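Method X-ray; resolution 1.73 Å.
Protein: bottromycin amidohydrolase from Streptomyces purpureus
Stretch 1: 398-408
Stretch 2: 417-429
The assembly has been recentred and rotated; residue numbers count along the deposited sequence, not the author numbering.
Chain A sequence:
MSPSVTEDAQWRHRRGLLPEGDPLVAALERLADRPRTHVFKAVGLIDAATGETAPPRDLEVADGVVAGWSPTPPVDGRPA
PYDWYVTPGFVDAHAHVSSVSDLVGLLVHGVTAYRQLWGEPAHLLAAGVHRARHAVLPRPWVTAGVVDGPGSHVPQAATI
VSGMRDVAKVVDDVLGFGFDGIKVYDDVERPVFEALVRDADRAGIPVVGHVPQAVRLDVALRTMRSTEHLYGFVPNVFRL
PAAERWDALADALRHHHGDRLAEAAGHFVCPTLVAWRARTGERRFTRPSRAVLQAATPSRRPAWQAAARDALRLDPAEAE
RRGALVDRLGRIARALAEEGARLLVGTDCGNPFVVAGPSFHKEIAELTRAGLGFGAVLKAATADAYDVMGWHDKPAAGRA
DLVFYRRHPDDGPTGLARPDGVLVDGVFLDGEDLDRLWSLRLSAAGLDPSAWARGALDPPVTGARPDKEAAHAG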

# COMPACT_ATOMS: atom_id res chain seq x y z
N GLY A 398 -5.70 7.82 -18.86
CA GLY A 398 -6.95 7.77 -18.14
C GLY A 398 -6.95 8.79 -17.03
O GLY A 398 -6.62 9.97 -17.23
N ARG A 399 -7.28 8.35 -15.82
CA ARG A 399 -7.42 9.28 -14.71
C ARG A 399 -6.08 9.95 -14.44
O ARG A 399 -5.02 9.34 -14.45
CB ARG A 399 -7.92 8.56 -13.45
CG ARG A 399 -8.18 9.51 -12.26
CD ARG A 399 -8.97 8.89 -11.10
NE ARG A 399 -8.35 7.67 -10.57
CZ ARG A 399 -8.92 6.47 -10.56
NH1 ARG A 399 -10.14 6.31 -11.04
NH2 ARG A 399 -8.27 5.43 -10.07
N ALA A 400 -6.13 11.25 -14.20
CA ALA A 400 -4.93 12.04 -14.01
C ALA A 400 -4.51 11.93 -12.55
O ALA A 400 -4.76 12.80 -11.71
CB ALA A 400 -5.18 13.48 -14.43
N ASP A 401 -3.89 10.79 -12.25
CA ASP A 401 -3.25 10.49 -10.99
C ASP A 401 -1.74 10.43 -11.26
O ASP A 401 -1.24 9.44 -11.81
CB ASP A 401 -3.72 9.15 -10.44
CG ASP A 401 -5.20 9.08 -10.08
OD1 ASP A 401 -5.83 10.10 -9.69
OD2 ASP A 401 -5.75 7.95 -10.19
N LEU A 402 -1.00 11.44 -10.84
CA LEU A 402 0.40 11.59 -11.22
C LEU A 402 1.17 12.23 -10.09
O LEU A 402 0.60 12.99 -9.31
CB LEU A 402 0.52 12.46 -12.47
CG LEU A 402 -0.15 11.98 -13.75
CD1 LEU A 402 -0.10 13.08 -14.83
CD2 LEU A 402 0.59 10.70 -14.21
N VAL A 403 2.48 11.98 -10.03
CA VAL A 403 3.34 12.58 -9.02
C VAL A 403 4.41 13.42 -9.71
O VAL A 403 5.01 12.99 -10.69
CB VAL A 403 4.01 11.51 -8.14
CG1 VAL A 403 4.64 12.14 -6.93
CG2 VAL A 403 2.97 10.45 -7.71
N PHE A 404 4.61 14.63 -9.21
CA PHE A 404 5.45 15.65 -9.84
C PHE A 404 6.67 15.96 -8.99
O PHE A 404 6.55 16.11 -7.77
CB PHE A 404 4.67 16.94 -10.00
CG PHE A 404 3.64 16.91 -11.08
CD1 PHE A 404 3.81 17.70 -12.20
CD2 PHE A 404 2.50 16.13 -10.99
CE1 PHE A 404 2.85 17.73 -13.21
CE2 PHE A 404 1.56 16.15 -11.99
CZ PHE A 404 1.74 16.94 -13.11
N TYR A 405 7.83 16.13 -9.64
CA TYR A 405 9.11 16.44 -9.01
C TYR A 405 9.84 17.49 -9.83
O TYR A 405 9.86 17.42 -11.07
CB TYR A 405 9.99 15.20 -8.92
CG TYR A 405 9.36 14.07 -8.12
CD1 TYR A 405 9.55 13.97 -6.75
CD2 TYR A 405 8.58 13.12 -8.75
CE1 TYR A 405 8.99 12.89 -6.01
CE2 TYR A 405 7.95 12.07 -8.02
CZ TYR A 405 8.18 11.99 -6.66
OH TYR A 405 7.63 10.97 -5.92
N ARG A 406 10.43 18.48 -9.14
CA ARG A 406 11.23 19.47 -9.83
C ARG A 406 12.57 18.89 -10.25
O ARG A 406 13.14 19.32 -11.26
CB ARG A 406 11.44 20.68 -8.95
CG ARG A 406 10.24 21.55 -8.74
CD ARG A 406 9.78 22.18 -10.03
NE ARG A 406 8.75 23.19 -9.79
CZ ARG A 406 8.10 23.85 -10.75
NH1 ARG A 406 8.34 23.58 -12.04
NH2 ARG A 406 7.22 24.79 -10.42
N ARG A 407 13.10 17.95 -9.49
CA ARG A 407 14.34 17.26 -9.82
C ARG A 407 14.03 15.78 -10.02
O ARG A 407 13.06 15.27 -9.47
CB ARG A 407 15.39 17.43 -8.73
CG ARG A 407 15.85 18.88 -8.52
CD ARG A 407 16.92 18.99 -7.43
NE ARG A 407 17.42 20.37 -7.30
CZ ARG A 407 18.34 20.76 -6.42
NH1 ARG A 407 18.89 19.90 -5.57
NH2 ARG A 407 18.72 22.03 -6.39
N HIS A 408 14.85 15.09 -10.80
CA HIS A 408 14.57 13.69 -11.07
C HIS A 408 14.55 12.92 -9.74
O HIS A 408 15.45 13.12 -8.91
CB HIS A 408 15.62 13.12 -12.03
CG HIS A 408 15.23 11.78 -12.59
ND1 HIS A 408 15.17 10.65 -11.81
CD2 HIS A 408 14.82 11.41 -13.82
CE1 HIS A 408 14.76 9.63 -12.54
NE2 HIS A 408 14.54 10.07 -13.77
N ALA A 417 9.93 10.29 -2.00
CA ALA A 417 9.13 10.54 -0.80
C ALA A 417 8.67 11.97 -0.61
O ALA A 417 7.79 12.19 0.23
CB ALA A 417 9.89 10.12 0.45
N ARG A 418 9.22 12.94 -1.32
CA ARG A 418 8.83 14.33 -1.13
C ARG A 418 8.47 14.95 -2.47
O ARG A 418 9.26 15.70 -3.07
CB ARG A 418 9.97 15.12 -0.46
CG ARG A 418 9.49 16.41 0.12
CD ARG A 418 10.66 17.28 0.56
NE ARG A 418 10.13 18.38 1.31
CZ ARG A 418 9.51 19.41 0.76
NH1 ARG A 418 9.36 19.47 -0.57
NH2 ARG A 418 9.04 20.38 1.54
N PRO A 419 7.28 14.65 -2.98
CA PRO A 419 6.86 15.27 -4.22
C PRO A 419 6.81 16.78 -4.06
O PRO A 419 6.58 17.32 -2.98
CB PRO A 419 5.47 14.70 -4.45
CG PRO A 419 5.38 13.43 -3.66
CD PRO A 419 6.35 13.63 -2.50
N ASP A 420 7.04 17.46 -5.16
CA ASP A 420 6.69 18.86 -5.29
C ASP A 420 5.26 19.09 -5.78
O ASP A 420 4.83 20.25 -5.87
CB ASP A 420 7.69 19.52 -6.23
CG ASP A 420 9.10 19.43 -5.69
OD1 ASP A 420 9.28 19.84 -4.54
OD2 ASP A 420 10.00 18.89 -6.37
N GLY A 421 4.55 18.04 -6.13
CA GLY A 421 3.13 18.11 -6.43
C GLY A 421 2.55 16.74 -6.56
O GLY A 421 3.24 15.79 -6.98
N VAL A 422 1.27 16.62 -6.25
CA VAL A 422 0.55 15.36 -6.45
C VAL A 422 -0.76 15.71 -7.13
O VAL A 422 -1.53 16.52 -6.61
CB VAL A 422 0.29 14.59 -5.15
CG1 VAL A 422 -0.55 13.32 -5.41
CG2 VAL A 422 1.57 14.20 -4.47
N LEU A 423 -0.98 15.16 -8.31
CA LEU A 423 -2.23 15.30 -9.05
C LEU A 423 -3.13 14.11 -8.74
O LEU A 423 -2.76 12.96 -9.00
CB LEU A 423 -1.95 15.33 -10.54
CG LEU A 423 -3.05 15.73 -11.51
CD1 LEU A 423 -3.51 17.16 -11.27
CD2 LEU A 423 -2.50 15.60 -12.91
N VAL A 424 -4.33 14.39 -8.21
CA VAL A 424 -5.24 13.35 -7.74
C VAL A 424 -6.55 13.56 -8.45
O VAL A 424 -7.26 14.53 -8.14
CB VAL A 424 -5.47 13.40 -6.22
CG1 VAL A 424 -6.29 12.19 -5.78
CG2 VAL A 424 -4.23 13.55 -5.46
N ASP A 425 -6.88 12.67 -9.39
CA ASP A 425 -8.12 12.80 -10.19
C ASP A 425 -8.23 14.24 -10.69
O ASP A 425 -9.31 14.86 -10.67
CB ASP A 425 -9.36 12.40 -9.37
CG ASP A 425 -10.61 12.22 -10.21
OD1 ASP A 425 -10.51 12.06 -11.46
OD2 ASP A 425 -11.73 12.20 -9.62
N GLY A 426 -7.10 14.79 -11.14
CA GLY A 426 -7.07 16.16 -11.71
C GLY A 426 -6.87 17.32 -10.77
O GLY A 426 -6.62 18.45 -11.24
N VAL A 427 -7.00 17.13 -9.46
CA VAL A 427 -6.73 18.23 -8.52
C VAL A 427 -5.23 18.26 -8.27
O VAL A 427 -4.64 17.26 -7.87
CB VAL A 427 -7.49 18.04 -7.20
CG1 VAL A 427 -7.04 19.04 -6.17
CG2 VAL A 427 -8.99 18.09 -7.43
N PHE A 428 -4.63 19.42 -8.45
CA PHE A 428 -3.18 19.55 -8.27
C PHE A 428 -2.90 20.08 -6.87
O PHE A 428 -3.17 21.24 -6.57
CB PHE A 428 -2.56 20.49 -9.29
CG PHE A 428 -1.03 20.53 -9.23
CD1 PHE A 428 -0.29 19.41 -9.57
CD2 PHE A 428 -0.33 21.69 -8.86
CE1 PHE A 428 1.10 19.42 -9.52
CE2 PHE A 428 1.06 21.70 -8.81
CZ PHE A 428 1.78 20.58 -9.16
N LEU A 429 -2.29 19.24 -6.05
CA LEU A 429 -1.80 19.62 -4.73
C LEU A 429 -0.34 20.03 -4.89
O LEU A 429 0.51 19.16 -5.13
CB LEU A 429 -1.90 18.46 -3.75
CG LEU A 429 -3.29 17.75 -3.64
CD1 LEU A 429 -3.24 16.52 -2.79
CD2 LEU A 429 -4.32 18.77 -3.12

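This contact is a short antiparallel strand pairing, 402-405 against 421-424, whose backbone ladder is closed at each end by an aspartate carboxylate accepting a main-chain amide. The strand axes approach to 4.7 Å and run at 163°. In the ladder, L402 N gives to L423 O (3.0 Å), L423 N returns to L402 O (2.9 Å), and F404 N gives to G421 O (2.9 Å). The reverse link at F404 is looser: F404 O takes weak bonds from D420 N (3.0 Å) and G421 N (3.2 Å).

Beyond the ladder, aspartate side chains take over two of the acceptor roles. D420 OD2 receives R406 N at 2.8 Å, nearly straight at 171°. At the other end D401 OD1 accepts D425 N (2.8 Å), while its OD2 holds R399 NE in a salt bridge (2.6 Å), so one carboxylate serves both stretches. Next to it a backbone acceptor remains: A400 O accepts G426 N (3.1 Å). Both amides belong to the type I' turn V424-V427, which carries the chain into the next strand; the backbone angles of G426 there call for glycine.

Alternation sorts the side chains. On one face lie L402, F404 and L423: L402 CD1 meets L423 CD2 at 4.0 Å, and F404 CE2 meets L423 CB at 3.9 Å. A400 extends this apolar patch, its CB 3.7 Å from L423 CD2. G421 leaves room on the same face for F428, whose ring points its edge at the face of F404, centroids 5.2 Å apart and planes at 77°; a CB on G421 would fall 2.5 Å from F428 CZ. The other face carries V403 and V422, but the tighter apolar contact there is V403 CG1 to P419 CG, 3.6 Å. The Y405 ring also reaches back to this proline, with CE1 3.7 Å from P419 CA.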